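Long-range contact in GARP domain-containing protein (Trypanosoma brucei brucei TREU927, PDB 6XZ6), which acts as a trypanosome receptor for the host complement regulator factor H and increases transmission of the parasite to tsetse flies: residues A[47-59]-A[73-85]. Residues are numbered along the deposited sequence; the frame is centred on the assembly and turned at random.
Sequences AAKEGKKAAKRAE and AKRAREAATVAYE
The guanidinium of Arg-77 lies with one face over the methyl of Ala-55, CB 3.5 Å above its plane and off the centre of the group, while OE1 of Glu-59 meets its edge. This is an antiparallel helical hairpin in an elongated helical bundle: helix 4-61 turns back into helix 67-125, and the two segments run at 164° to each other with their axes 8.2 Å apart. Such closeness is possible because the interface is built from small residues. Gly-51, without a side chain, lets Ala-80 settle against its backbone, the CA atoms of Gly-51 and Ala-80 being 4.5 Å apart. The CB of Ala-80 also meets CB of Ala-55, and further along CB of Ala-58 packs on CB of Ala-76 at 3.9 Å. Farther from the turn, Ala-83 CB rests on the CA of Ala-48. Ala-54 and Ala-58 also touch Ala-209, in the loop that follows helix 165-208 of the same chain.

Long, charged side chains suit the partly exposed flank of the interface, where they can bridge the helices without widening the gap. Bends at chi2 (86°) and chi3 of Arg-77 fold its chain across the extended Glu-59, whose OE2 lies beside the arginine's aliphatic carbons. In the salt bridge Arg-77 NH2 stands 2.8 Å from Glu-59 OE1; the hydrogen bond within it is weak, its N-H...O angle being 129°.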
ATOM      1  N   ALA A  47      22.154  19.801   2.209  1.00 42.20           N
ATOM      2  CA  ALA A  47      22.869  19.991   3.468  1.00 42.60           C
ATOM      3  C   ALA A  47      24.333  19.537   3.312  1.00 46.65           C
ATOM      4  O   ALA A  47      25.226  20.212   3.819  1.00 48.17           O
ATOM      5  CB  ALA A  47      22.182  19.198   4.571  1.00 42.05           C
ATOM      6  N   ALA A  48      24.583  18.427   2.577  1.00 40.80           N
ATOM      7  CA  ALA A  48      25.935  17.926   2.332  1.00 39.47           C
ATOM      8  C   ALA A  48      26.734  18.862   1.414  1.00 46.91           C
ATOM      9  O   ALA A  48      27.922  19.085   1.649  1.00 49.27           O
ATOM     10  CB  ALA A  48      25.882  16.517   1.750  1.00 37.61           C
ATOM     11  N   LYS A  49      26.093  19.415   0.379  1.00 44.00           N
ATOM     12  CA  LYS A  49      26.708  20.349  -0.583  1.00 44.91           C
ATOM     13  C   LYS A  49      27.096  21.651   0.124  1.00 48.40           C
ATOM     14  O   LYS A  49      28.192  22.166  -0.096  1.00 49.44           O
ATOM     15  CB  LYS A  49      25.718  20.620  -1.732  1.00 48.50           C
ATOM     16  CG  LYS A  49      26.308  21.271  -2.980  1.00 67.78           C
ATOM     17  CD  LYS A  49      25.190  21.701  -3.936  1.00 77.57           C
ATOM     18  CE  LYS A  49      25.630  21.764  -5.371  1.00 82.11           C
ATOM     19  NZ  LYS A  49      24.455  21.855  -6.282  1.00 87.36           N
ATOM     20  N   GLU A  50      26.215  22.143   1.008  1.00 44.90           N
ATOM     21  CA  GLU A  50      26.422  23.356   1.797  1.00 48.03           C
ATOM     22  C   GLU A  50      27.484  23.161   2.873  1.00 52.87           C
ATOM     23  O   GLU A  50      28.288  24.070   3.102  1.00 55.83           O
ATOM     24  CB  GLU A  50      25.106  23.849   2.418  1.00 51.04           C
ATOM     25  CG  GLU A  50      24.154  24.487   1.421  1.00 68.86           C
ATOM     26  CD  GLU A  50      23.033  25.292   2.054  1.00106.37           C
ATOM     27  OE1 GLU A  50      23.150  26.540   2.097  1.00118.67           O
ATOM     28  OE2 GLU A  50      22.040  24.674   2.506  1.00 94.82           O
ATOM     29  N   GLY A  51      27.486  21.986   3.513  1.00 46.35           N
ATOM     30  CA  GLY A  51      28.458  21.607   4.535  1.00 44.84           C
ATOM     31  C   GLY A  51      29.868  21.534   3.973  1.00 47.35           C
ATOM     32  O   GLY A  51      30.814  21.952   4.636  1.00 48.63           O
ATOM     33  N   LYS A  52      30.006  21.021   2.734  1.00 42.36           N
ATOM     34  CA  LYS A  52      31.260  20.892   1.987  1.00 43.86           C
ATOM     35  C   LYS A  52      31.809  22.277   1.666  1.00 56.26           C
ATOM     36  O   LYS A  52      33.024  22.482   1.733  1.00 59.85           O
ATOM     37  CB  LYS A  52      30.998  20.113   0.685  1.00 45.43           C
ATOM     38  CG  LYS A  52      32.182  19.903  -0.268  1.00 55.80           C
ATOM     39  CD  LYS A  52      31.784  18.869  -1.315  1.00 65.78           C
ATOM     40  CE  LYS A  52      32.499  18.939  -2.635  1.00 79.44           C
ATOM     41  NZ  LYS A  52      32.079  17.811  -3.516  1.00 80.02           N
ATOM     42  N   LYS A  53      30.916  23.213   1.294  1.00 54.71           N
ATOM     43  CA  LYS A  53      31.277  24.583   0.973  1.00 57.48           C
ATOM     44  C   LYS A  53      31.843  25.272   2.230  1.00 62.84           C
ATOM     45  O   LYS A  53      32.944  25.819   2.160  1.00 65.61           O
ATOM     46  CB  LYS A  53      30.080  25.298   0.299  1.00 61.60           C
ATOM     47  CG  LYS A  53      29.710  26.724   0.752  1.00 70.70           C
ATOM     48  CD  LYS A  53      28.191  26.873   1.042  1.00 80.25           C
ATOM     49  CE  LYS A  53      27.285  26.820  -0.178  1.00 92.02           C
ATOM     50  NZ  LYS A  53      25.868  27.141   0.158  1.00104.00           N
ATOM     51  N   ALA A  54      31.162  25.130   3.385  1.00 56.86           N
ATOM     52  CA  ALA A  54      31.561  25.698   4.678  1.00 58.20           C
ATOM     53  C   ALA A  54      32.946  25.189   5.115  1.00 62.79           C
ATOM     54  O   ALA A  54      33.786  25.980   5.551  1.00 64.24           O
ATOM     55  CB  ALA A  54      30.513  25.368   5.735  1.00 58.55           C
ATOM     56  N   ALA A  55      33.190  23.870   4.951  1.00 57.24           N
ATOM     57  CA  ALA A  55      34.441  23.208   5.288  1.00 56.01           C
ATOM     58  C   ALA A  55      35.550  23.768   4.430  1.00 63.26           C
ATOM     59  O   ALA A  55      36.663  23.912   4.916  1.00 64.28           O
ATOM     60  CB  ALA A  55      34.321  21.718   5.063  1.00 53.47           C
ATOM     61  N   LYS A  56      35.242  24.116   3.170  1.00 60.90           N
ATOM     62  CA  LYS A  56      36.202  24.689   2.233  1.00 62.32           C
ATOM     63  C   LYS A  56      36.534  26.145   2.579  1.00 69.71           C
ATOM     64  O   LYS A  56      37.690  26.546   2.471  1.00 70.98           O
ATOM     65  CB  LYS A  56      35.722  24.537   0.786  1.00 64.82           C
ATOM     66  CG  LYS A  56      36.092  23.184   0.168  1.00 72.87           C
ATOM     67  CD  LYS A  56      35.598  23.096  -1.283  1.00 83.26           C
ATOM     68  CE  LYS A  56      35.695  21.718  -1.890  1.00 90.15           C
ATOM     69  NZ  LYS A  56      34.932  21.639  -3.167  1.00 96.39           N
ATOM     70  N   ARG A  57      35.535  26.914   3.040  1.00 67.78           N
ATOM     71  CA  ARG A  57      35.659  28.310   3.488  1.00 70.35           C
ATOM     72  C   ARG A  57      36.487  28.356   4.792  1.00 76.93           C
ATOM     73  O   ARG A  57      37.301  29.265   4.971  1.00 79.91           O
ATOM     74  CB  ARG A  57      34.248  28.917   3.678  1.00 67.00           C
ATOM     75  CG  ARG A  57      34.179  30.225   4.442  1.00 70.02           C
ATOM     76  CD  ARG A  57      32.751  30.690   4.607  1.00 77.12           C
ATOM     77  NE  ARG A  57      32.647  31.816   5.534  1.00 88.27           N
ATOM     78  CZ  ARG A  57      31.507  32.422   5.865  1.00101.21           C
ATOM     79  NH1 ARG A  57      31.513  33.444   6.714  1.00 77.31           N
ATOM     80  NH2 ARG A  57      30.354  32.012   5.345  1.00 92.25           N
ATOM     81  N   ALA A  58      36.282  27.372   5.688  1.00 72.23           N
ATOM     82  CA  ALA A  58      37.024  27.267   6.942  1.00 72.61           C
ATOM     83  C   ALA A  58      38.493  26.870   6.720  1.00 75.64           C
ATOM     84  O   ALA A  58      39.384  27.488   7.296  1.00 76.94           O
ATOM     85  CB  ALA A  58      36.338  26.292   7.884  1.00 71.54           C
ATOM     86  N   GLU A  59      38.733  25.863   5.874  1.00 69.88           N
ATOM     87  CA  GLU A  59      40.063  25.346   5.562  1.00 69.11           C
ATOM     88  C   GLU A  59      40.942  26.382   4.881  1.00 76.18           C
ATOM     89  O   GLU A  59      42.106  26.511   5.249  1.00 77.28           O
ATOM     90  CB  GLU A  59      39.970  24.040   4.767  1.00 67.54           C
ATOM     91  CG  GLU A  59      39.538  22.875   5.650  1.00 76.27           C
ATOM     92  CD  GLU A  59      39.239  21.538   5.004  1.00 84.84           C
ATOM     93  OE1 GLU A  59      38.778  21.506   3.840  1.00 71.58           O
ATOM     94  OE2 GLU A  59      39.452  20.515   5.692  1.00 73.70           O
ATOM     95  N   ALA A  73      38.316  24.745  11.527  1.00 68.24           N
ATOM     96  CA  ALA A  73      38.359  24.086  10.215  1.00 64.48           C
ATOM     97  C   ALA A  73      38.225  22.573  10.360  1.00 63.99           C
ATOM     98  O   ALA A  73      37.417  21.982   9.651  1.00 62.44           O
ATOM     99  CB  ALA A  73      39.637  24.444   9.462  1.00 65.39           C
ATOM    100  N   LYS A  74      38.951  21.965  11.327  1.00 58.75           N
ATOM    101  CA  LYS A  74      38.906  20.533  11.649  1.00 55.26           C
ATOM    102  C   LYS A  74      37.478  20.102  12.018  1.00 59.76           C
ATOM    103  O   LYS A  74      37.052  19.024  11.608  1.00 58.92           O
ATOM    104  CB  LYS A  74      39.880  20.220  12.800  1.00 57.53           C
ATOM    105  CG  LYS A  74      40.126  18.730  13.015  1.00 63.63           C
ATOM    106  CD  LYS A  74      41.171  18.442  14.084  1.00 71.25           C
ATOM    107  CE  LYS A  74      41.265  16.968  14.420  1.00 83.00           C
ATOM    108  NZ  LYS A  74      41.840  16.149  13.311  1.00 89.60           N
ATOM    109  N   ARG A  75      36.746  20.951  12.777  1.00 58.07           N
ATOM    110  CA  ARG A  75      35.368  20.761  13.251  1.00 57.72           C
ATOM    111  C   ARG A  75      34.329  20.917  12.129  1.00 60.11           C
ATOM    112  O   ARG A  75      33.309  20.213  12.140  1.00 58.24           O
ATOM    113  CB  ARG A  75      35.047  21.755  14.383  1.00 62.13           C
ATOM    114  CG  ARG A  75      35.613  21.377  15.741  1.00 72.07           C
ATOM    115  CD  ARG A  75      34.812  22.023  16.846  1.00 83.79           C
ATOM    116  NE  ARG A  75      35.214  21.529  18.158  1.00 97.73           N
ATOM    117  CZ  ARG A  75      35.514  22.311  19.189  1.00124.59           C
ATOM    118  NH1 ARG A  75      35.884  21.778  20.344  1.00119.43           N
ATOM    119  NH2 ARG A  75      35.447  23.631  19.071  1.00117.09           N
ATOM    120  N   ALA A  76      34.567  21.877  11.194  1.00 56.87           N
ATOM    121  CA  ALA A  76      33.727  22.150  10.022  1.00 54.99           C
ATOM    122  C   ALA A  76      33.920  21.040   8.998  1.00 54.49           C
ATOM    123  O   ALA A  76      32.986  20.723   8.268  1.00 53.38           O
ATOM    124  CB  ALA A  76      34.095  23.487   9.406  1.00 57.88           C
ATOM    125  N   ARG A  77      35.130  20.441   8.952  1.00 48.62           N
ATOM    126  CA  ARG A  77      35.457  19.322   8.064  1.00 45.55           C
ATOM    127  C   ARG A  77      34.789  18.058   8.561  1.00 48.13           C
ATOM    128  O   ARG A  77      34.286  17.288   7.754  1.00 48.41           O
ATOM    129  CB  ARG A  77      36.984  19.113   7.964  1.00 45.85           C
ATOM    130  CG  ARG A  77      37.433  17.875   7.189  1.00 52.80           C
ATOM    131  CD  ARG A  77      37.545  18.136   5.701  1.00 68.18           C
ATOM    132  NE  ARG A  77      36.269  17.993   4.995  1.00 78.37           N
ATOM    133  CZ  ARG A  77      35.930  18.686   3.914  1.00 90.04           C
ATOM    134  NH1 ARG A  77      34.755  18.480   3.327  1.00 83.69           N
ATOM    135  NH2 ARG A  77      36.753  19.604   3.417  1.00 65.93           N
ATOM    136  N   GLU A  78      34.794  17.829   9.878  1.00 43.64           N
ATOM    137  CA  GLU A  78      34.168  16.657  10.464  1.00 40.95           C
ATOM    138  C   GLU A  78      32.648  16.702  10.315  1.00 42.60           C
ATOM    139  O   GLU A  78      32.035  15.652  10.099  1.00 41.86           O
ATOM    140  CB  GLU A  78      34.630  16.434  11.916  1.00 43.72           C
ATOM    141  CG  GLU A  78      34.266  15.066  12.504  1.00 55.52           C
ATOM    142  CD  GLU A  78      34.312  13.837  11.607  1.00 71.47           C
ATOM    143  OE1 GLU A  78      33.262  13.162  11.490  1.00 61.58           O
ATOM    144  OE2 GLU A  78      35.388  13.545  11.026  1.00 62.00           O
ATOM    145  N   ALA A  79      32.051  17.905  10.361  1.00 37.96           N
ATOM    146  CA  ALA A  79      30.608  18.091  10.190  1.00 36.97           C
ATOM    147  C   ALA A  79      30.194  17.929   8.727  1.00 39.36           C
ATOM    148  O   ALA A  79      29.120  17.402   8.442  1.00 37.15           O
ATOM    149  CB  ALA A  79      30.197  19.453  10.697  1.00 40.07           C
ATOM    150  N   ALA A  80      31.068  18.329   7.800  1.00 38.14           N
ATOM    151  CA  ALA A  80      30.819  18.233   6.358  1.00 37.69           C
ATOM    152  C   ALA A  80      30.755  16.765   5.944  1.00 39.61           C
ATOM    153  O   ALA A  80      29.947  16.414   5.070  1.00 39.19           O
ATOM    154  CB  ALA A  80      31.914  18.962   5.578  1.00 39.23           C
ATOM    155  N   THR A  81      31.587  15.909   6.592  1.00 33.97           N
ATOM    156  CA  THR A  81      31.596  14.476   6.307  1.00 31.75           C
ATOM    157  C   THR A  81      30.407  13.813   7.010  1.00 33.23           C
ATOM    158  O   THR A  81      29.776  12.958   6.401  1.00 32.18           O
ATOM    159  CB  THR A  81      32.977  13.790   6.554  1.00 43.63           C
ATOM    160  OG1 THR A  81      33.133  13.449   7.921  1.00 52.10           O
ATOM    161  CG2 THR A  81      34.170  14.619   6.075  1.00 39.36           C
ATOM    162  N   VAL A  82      30.045  14.238   8.237  1.00 29.60           N
ATOM    163  CA  VAL A  82      28.860  13.703   8.917  1.00 28.99           C
ATOM    164  C   VAL A  82      27.595  13.987   8.092  1.00 32.21           C
ATOM    165  O   VAL A  82      26.764  13.092   7.951  1.00 32.18           O
ATOM    166  CB  VAL A  82      28.749  14.160  10.391  1.00 35.87           C
ATOM    167  CG1 VAL A  82      27.372  13.848  10.983  1.00 35.63           C
ATOM    168  CG2 VAL A  82      29.854  13.526  11.237  1.00 36.13           C
ATOM    169  N   ALA A  83      27.487  15.192   7.485  1.00 28.66           N
ATOM    170  CA  ALA A  83      26.374  15.560   6.599  1.00 27.50           C
ATOM    171  C   ALA A  83      26.384  14.662   5.359  1.00 27.92           C
ATOM    172  O   ALA A  83      25.349  14.095   5.028  1.00 26.96           O
ATOM    173  CB  ALA A  83      26.466  17.026   6.218  1.00 30.26           C
ATOM    174  N   TYR A  84      27.557  14.448   4.736  1.00 25.18           N
ATOM    175  CA  TYR A  84      27.725  13.520   3.594  1.00 23.43           C
ATOM    176  C   TYR A  84      27.266  12.083   3.939  1.00 25.25           C
ATOM    177  O   TYR A  84      26.510  11.476   3.179  1.00 25.44           O
ATOM    178  CB  TYR A  84      29.177  13.485   3.073  1.00 23.90           C
ATOM    179  CG  TYR A  84      29.388  12.390   2.050  1.00 25.40           C
ATOM    180  CD1 TYR A  84      28.792  12.458   0.795  1.00 26.44           C
ATOM    181  CD2 TYR A  84      30.109  11.236   2.370  1.00 26.79           C
ATOM    182  CE1 TYR A  84      28.927  11.418  -0.127  1.00 25.68           C
ATOM    183  CE2 TYR A  84      30.229  10.178   1.463  1.00 27.18           C
ATOM    184  CZ  TYR A  84      29.663  10.289   0.204  1.00 35.96           C
ATOM    185  OH  TYR A  84      29.815   9.267  -0.707  1.00 41.29           O
ATOM    186  N   GLU A  85      27.740  11.547   5.070  1.00 19.51           N
ATOM    187  CA  GLU A  85      27.416  10.198   5.540  1.00 17.32           C
ATOM    188  C   GLU A  85      25.944  10.011   5.816  1.00 23.20           C
ATOM    189  O   GLU A  85      25.435   8.945   5.559  1.00 23.78           O
ATOM    190  CB  GLU A  85      28.257   9.827   6.753  1.00 18.41           C
ATOM    191  CG  GLU A  85      29.754   9.817   6.477  1.00 19.51           C
ATOM    192  CD  GLU A  85      30.633   9.503   7.670  1.00 43.79           C
ATOM    193  OE1 GLU A  85      30.195   9.739   8.822  1.00 35.38           O
ATOM    194  OE2 GLU A  85      31.764   9.009   7.453  1.00 41.78           O
TER